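Local structure of capsid protein (Infectious hypodermal and hematopoietic necrosis virus, 3N7X) at residues Asp168-Leu171 and Ala172-Ile175; Phe152-Thr156 and Gly157-Gln161. The protein forms the icosahedral shell of a shrimp densovirus, sixty copies of a beta-barrel subunit building a calcium-binding parvovirus capsid. All blocks are in the same frame, centred on the assembly; numbering follows the deposited sequence.

Contact 1 (Asp168-Leu171 and Ala172-Ile175); sequences DVTL and AKWI
Thr170 is the N-cap of the short helix 171-176, and its side chain turns back to take the backbone N-H of Lys173: N to OG1 is 3.2 Å, with an angle of 161° at the hydrogen. The hydroxyl can do this because OG1 sits between the backbone N and the carbonyl carbon (chi1 68°), which swings it over the first turn. Threonine suits the place, since a short side chain with an oxygen close to the backbone can cap an N-H of the first turn. The first two rungs of the helix follow at once, Trp174 N to Thr170 O at 3.3 Å and Ile175 N to Leu171 O at 3.0 Å. On the packed side the indole of Trp174 meets Val169, the residue just before the cap. The two side chains cross at about a right angle, and CG2 of Val169 comes in obliquely, 3.6 Å from NE1 of Trp174. That nitrogen is not left without a partner, for it donates to the carbonyl of Leu320, while the ring meets Trp78 edge-to-face. A short branched valine thus fills in beside the indole without competing for its N-H. Leu171 and Ile175, one turn apart, are buried; CG of the leucine approaches CD1 of the isoleucine, and both lean on Tyr84. The other side is looser and nearer solvent. Thr170 is exposed, Ala172 adds a lone methyl close to Gln176, a calcium-binding residue of this protein, and the lysine chain leads its ammonium end away from the cap. Before departing, its aliphatic root brushes the threonine, with CG of Lys173 3.4 Å from OG1 of Thr170.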
# COMPACT_ATOMS: atom_id res chain seq x y z
N ASP A 168 -18.54 73.25 -85.52
CA ASP A 168 -18.31 74.55 -84.92
C ASP A 168 -18.66 74.52 -83.45
O ASP A 168 -19.01 75.55 -82.85
CB ASP A 168 -19.16 75.61 -85.63
CG ASP A 168 -20.64 75.24 -85.65
OD1 ASP A 168 -21.48 76.16 -85.80
OD2 ASP A 168 -20.97 74.03 -85.53
N VAL A 169 -18.59 73.33 -82.85
CA VAL A 169 -18.92 73.19 -81.44
C VAL A 169 -17.91 73.92 -80.54
O VAL A 169 -16.71 73.92 -80.82
CB VAL A 169 -19.01 71.70 -81.06
CG1 VAL A 169 -17.68 71.02 -81.30
CG2 VAL A 169 -19.44 71.55 -79.61
N THR A 170 -18.40 74.55 -79.48
CA THR A 170 -17.56 75.30 -78.55
C THR A 170 -17.42 74.59 -77.21
O THR A 170 -18.17 73.66 -76.91
CB THR A 170 -18.15 76.68 -78.25
OG1 THR A 170 -19.37 76.51 -77.50
CG2 THR A 170 -18.46 77.42 -79.54
N LEU A 171 -16.48 75.05 -76.38
CA LEU A 171 -16.31 74.45 -75.07
C LEU A 171 -17.60 74.62 -74.26
O LEU A 171 -18.00 73.72 -73.52
CB LEU A 171 -15.15 75.12 -74.32
CG LEU A 171 -15.01 74.68 -72.86
CD1 LEU A 171 -14.86 73.18 -72.79
CD2 LEU A 171 -13.81 75.37 -72.21
N ALA A 172 -18.25 75.77 -74.40
CA ALA A 172 -19.49 76.02 -73.68
C ALA A 172 -20.52 74.93 -73.99
O ALA A 172 -21.19 74.43 -73.09
CB ALA A 172 -20.05 77.39 -74.04
N LYS A 173 -20.65 74.57 -75.26
CA LYS A 173 -21.61 73.54 -75.66
C LYS A 173 -21.32 72.22 -74.94
O LYS A 173 -22.22 71.60 -74.38
CB LYS A 173 -21.55 73.32 -77.18
CG LYS A 173 -22.09 74.48 -77.99
CD LYS A 173 -23.61 74.45 -78.09
CE LYS A 173 -24.08 73.27 -78.95
NZ LYS A 173 -25.57 73.19 -79.10
N TRP A 174 -20.06 71.79 -74.97
CA TRP A 174 -19.67 70.56 -74.31
C TRP A 174 -19.99 70.59 -72.82
O TRP A 174 -20.39 69.58 -72.24
CB TRP A 174 -18.18 70.29 -74.50
CG TRP A 174 -17.82 69.76 -75.86
CD1 TRP A 174 -17.16 70.44 -76.85
CD2 TRP A 174 -18.02 68.43 -76.35
NE1 TRP A 174 -16.94 69.61 -77.92
CE2 TRP A 174 -17.46 68.37 -77.64
CE3 TRP A 174 -18.63 67.29 -75.82
CZ2 TRP A 174 -17.48 67.21 -78.41
CZ3 TRP A 174 -18.65 66.12 -76.59
CH2 TRP A 174 -18.07 66.10 -77.87
N ILE A 175 -19.79 71.74 -72.19
CA ILE A 175 -20.09 71.86 -70.77
C ILE A 175 -21.60 71.76 -70.59
O ILE A 175 -22.09 71.17 -69.63
CB ILE A 175 -19.59 73.20 -70.21
CG1 ILE A 175 -18.06 73.21 -70.22
CG2 ILE A 175 -20.11 73.40 -68.80
CD1 ILE A 175 -17.46 74.48 -69.65

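Contact 2 (Phe152-Thr156 and Gly157-Gln161); sequences FKDTT and GLHNQ
The carboxylate of Asp154 grips two successive backbone N-H groups across the turn, one with each oxygen. OD1 accepts from Leu158 N at 2.7 Å through its syn lone pair, and the bond is almost straight, 170° at the hydrogen. OD2 takes His159 N at 2.9 Å, also on the syn side, though this donor stands 32° out of the carboxylate plane. With CG anti to the backbone N (chi1 174°), the acid reaches across the bend toward the returning chain, and the paired bonds fix its rotation. Aspartate fits because its short side chain ends in two acceptors spaced to meet neighbouring amides, and such donors would probably favour the charged form. OD2 has a further, weak hydrogen bond from His327. Asp154 is also the centre of an inverse gamma turn. At the far end of the bend Gly157 has a positive phi, a conformation glycine adopts readily, and its backbone hydrogen-bonds to a neighbouring subunit. Packing is modest. Leu158 lays its CB 3.3 Å from OD1 of Asp154, and its branched end runs alongside the Thr156 side chain, pointing the same way, with CG 3.8 Å from OG1 of Thr156. The same leucine CB rests over one face of the His159 imidazole, toward the rim. The turn thus links strand 149-153 to strand 161-164: Leu158 touches Gln196 of helix 192-196, Thr155 lies on Phe199 of strand 199-203, and Thr156 packs against Asn41 of the neighbouring subunit.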
# COMPACT_ATOMS: atom_id res chain seq x y z
N PHE A 152 -22.62 53.16 -74.86
CA PHE A 152 -21.65 52.34 -75.58
C PHE A 152 -20.19 52.74 -75.36
O PHE A 152 -19.88 53.87 -74.98
CB PHE A 152 -21.91 52.42 -77.09
CG PHE A 152 -23.31 52.06 -77.49
CD1 PHE A 152 -23.68 50.72 -77.69
CD2 PHE A 152 -24.27 53.05 -77.71
CE1 PHE A 152 -24.97 50.38 -78.10
CE2 PHE A 152 -25.56 52.72 -78.12
CZ PHE A 152 -25.91 51.38 -78.32
N LYS A 153 -19.29 51.79 -75.63
CA LYS A 153 -17.84 51.98 -75.55
C LYS A 153 -17.30 51.13 -76.70
O LYS A 153 -17.76 50.01 -76.92
CB LYS A 153 -17.26 51.46 -74.24
CG LYS A 153 -17.58 52.29 -73.00
CD LYS A 153 -16.94 51.64 -71.76
CE LYS A 153 -17.30 52.36 -70.47
NZ LYS A 153 -16.59 51.78 -69.29
N ASP A 154 -16.34 51.67 -77.44
CA ASP A 154 -15.75 50.96 -78.56
C ASP A 154 -14.62 50.08 -78.07
O ASP A 154 -13.44 50.42 -78.20
CB ASP A 154 -15.25 51.96 -79.61
CG ASP A 154 -14.51 51.30 -80.76
OD1 ASP A 154 -14.75 50.10 -81.03
OD2 ASP A 154 -13.68 52.00 -81.40
N THR A 155 -14.97 48.93 -77.50
CA THR A 155 -13.96 48.02 -76.97
C THR A 155 -13.34 47.09 -78.00
O THR A 155 -12.24 46.58 -77.78
CB THR A 155 -14.55 47.14 -75.84
OG1 THR A 155 -15.69 46.43 -76.33
CG2 THR A 155 -14.96 48.00 -74.67
N THR A 156 -14.03 46.86 -79.11
CA THR A 156 -13.50 45.96 -80.13
C THR A 156 -12.61 46.64 -81.17
O THR A 156 -12.17 46.00 -82.12
CB THR A 156 -14.63 45.20 -80.85
OG1 THR A 156 -15.53 46.14 -81.45
CG2 THR A 156 -15.39 44.33 -79.86
N GLY A 157 -12.37 47.94 -81.00
CA GLY A 157 -11.50 48.66 -81.91
C GLY A 157 -12.07 49.05 -83.26
O GLY A 157 -11.40 48.90 -84.29
N LEU A 158 -13.29 49.56 -83.27
CA LEU A 158 -13.93 49.97 -84.51
C LEU A 158 -13.35 51.27 -85.08
O LEU A 158 -13.01 51.34 -86.26
CB LEU A 158 -15.43 50.17 -84.29
CG LEU A 158 -16.27 48.98 -83.82
CD1 LEU A 158 -17.66 49.45 -83.40
CD2 LEU A 158 -16.36 47.95 -84.93
N HIS A 159 -13.23 52.29 -84.23
CA HIS A 159 -12.78 53.60 -84.67
C HIS A 159 -11.52 54.17 -84.02
O HIS A 159 -11.19 53.83 -82.88
CB HIS A 159 -13.90 54.61 -84.45
CG HIS A 159 -15.25 54.11 -84.88
ND1 HIS A 159 -15.61 53.94 -86.20
CD2 HIS A 159 -16.34 53.75 -84.14
CE1 HIS A 159 -16.85 53.50 -86.26
NE2 HIS A 159 -17.31 53.38 -85.03
N ASN A 160 -10.86 55.06 -84.75
CA ASN A 160 -9.66 55.73 -84.27
C ASN A 160 -9.95 57.22 -84.07
O ASN A 160 -9.66 57.79 -83.01
CB ASN A 160 -8.53 55.58 -85.29
CG ASN A 160 -8.07 54.14 -85.44
OD1 ASN A 160 -7.70 53.71 -86.53
ND2 ASN A 160 -8.08 53.40 -84.34
N GLN A 161 -10.54 57.84 -85.09
CA GLN A 161 -10.85 59.26 -85.03
C GLN A 161 -12.22 59.59 -85.63
O GLN A 161 -12.57 59.13 -86.71
CB GLN A 161 -9.77 60.05 -85.77
CG GLN A 161 -9.93 61.55 -85.68
CD GLN A 161 -8.96 62.30 -86.58
OE1 GLN A 161 -7.76 61.98 -86.63
NE2 GLN A 161 -9.45 63.31 -87.29

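Contact 2 comes first along the chain, in the connection from strand 149-153 to strand 161-164; contact 1 follows, in the connection from strand 161-164 to strand 179-182. All three strands belong to the same antiparallel sheet, but contact 2 lies between strands far apart in it, contact 1 between two antiparallel neighbours. The centres of contact 1 and contact 2 are about 23 Å apart and their nearest atoms about 12 Å, with no touch between them. The surroundings differ: residues 152-161 lie against a neighbouring subunit, whereas residues 168-175 meet no other protein chain and lie close to Gln176, a calcium-binding residue. One connection lies at a subunit interface, the other near the calcium site.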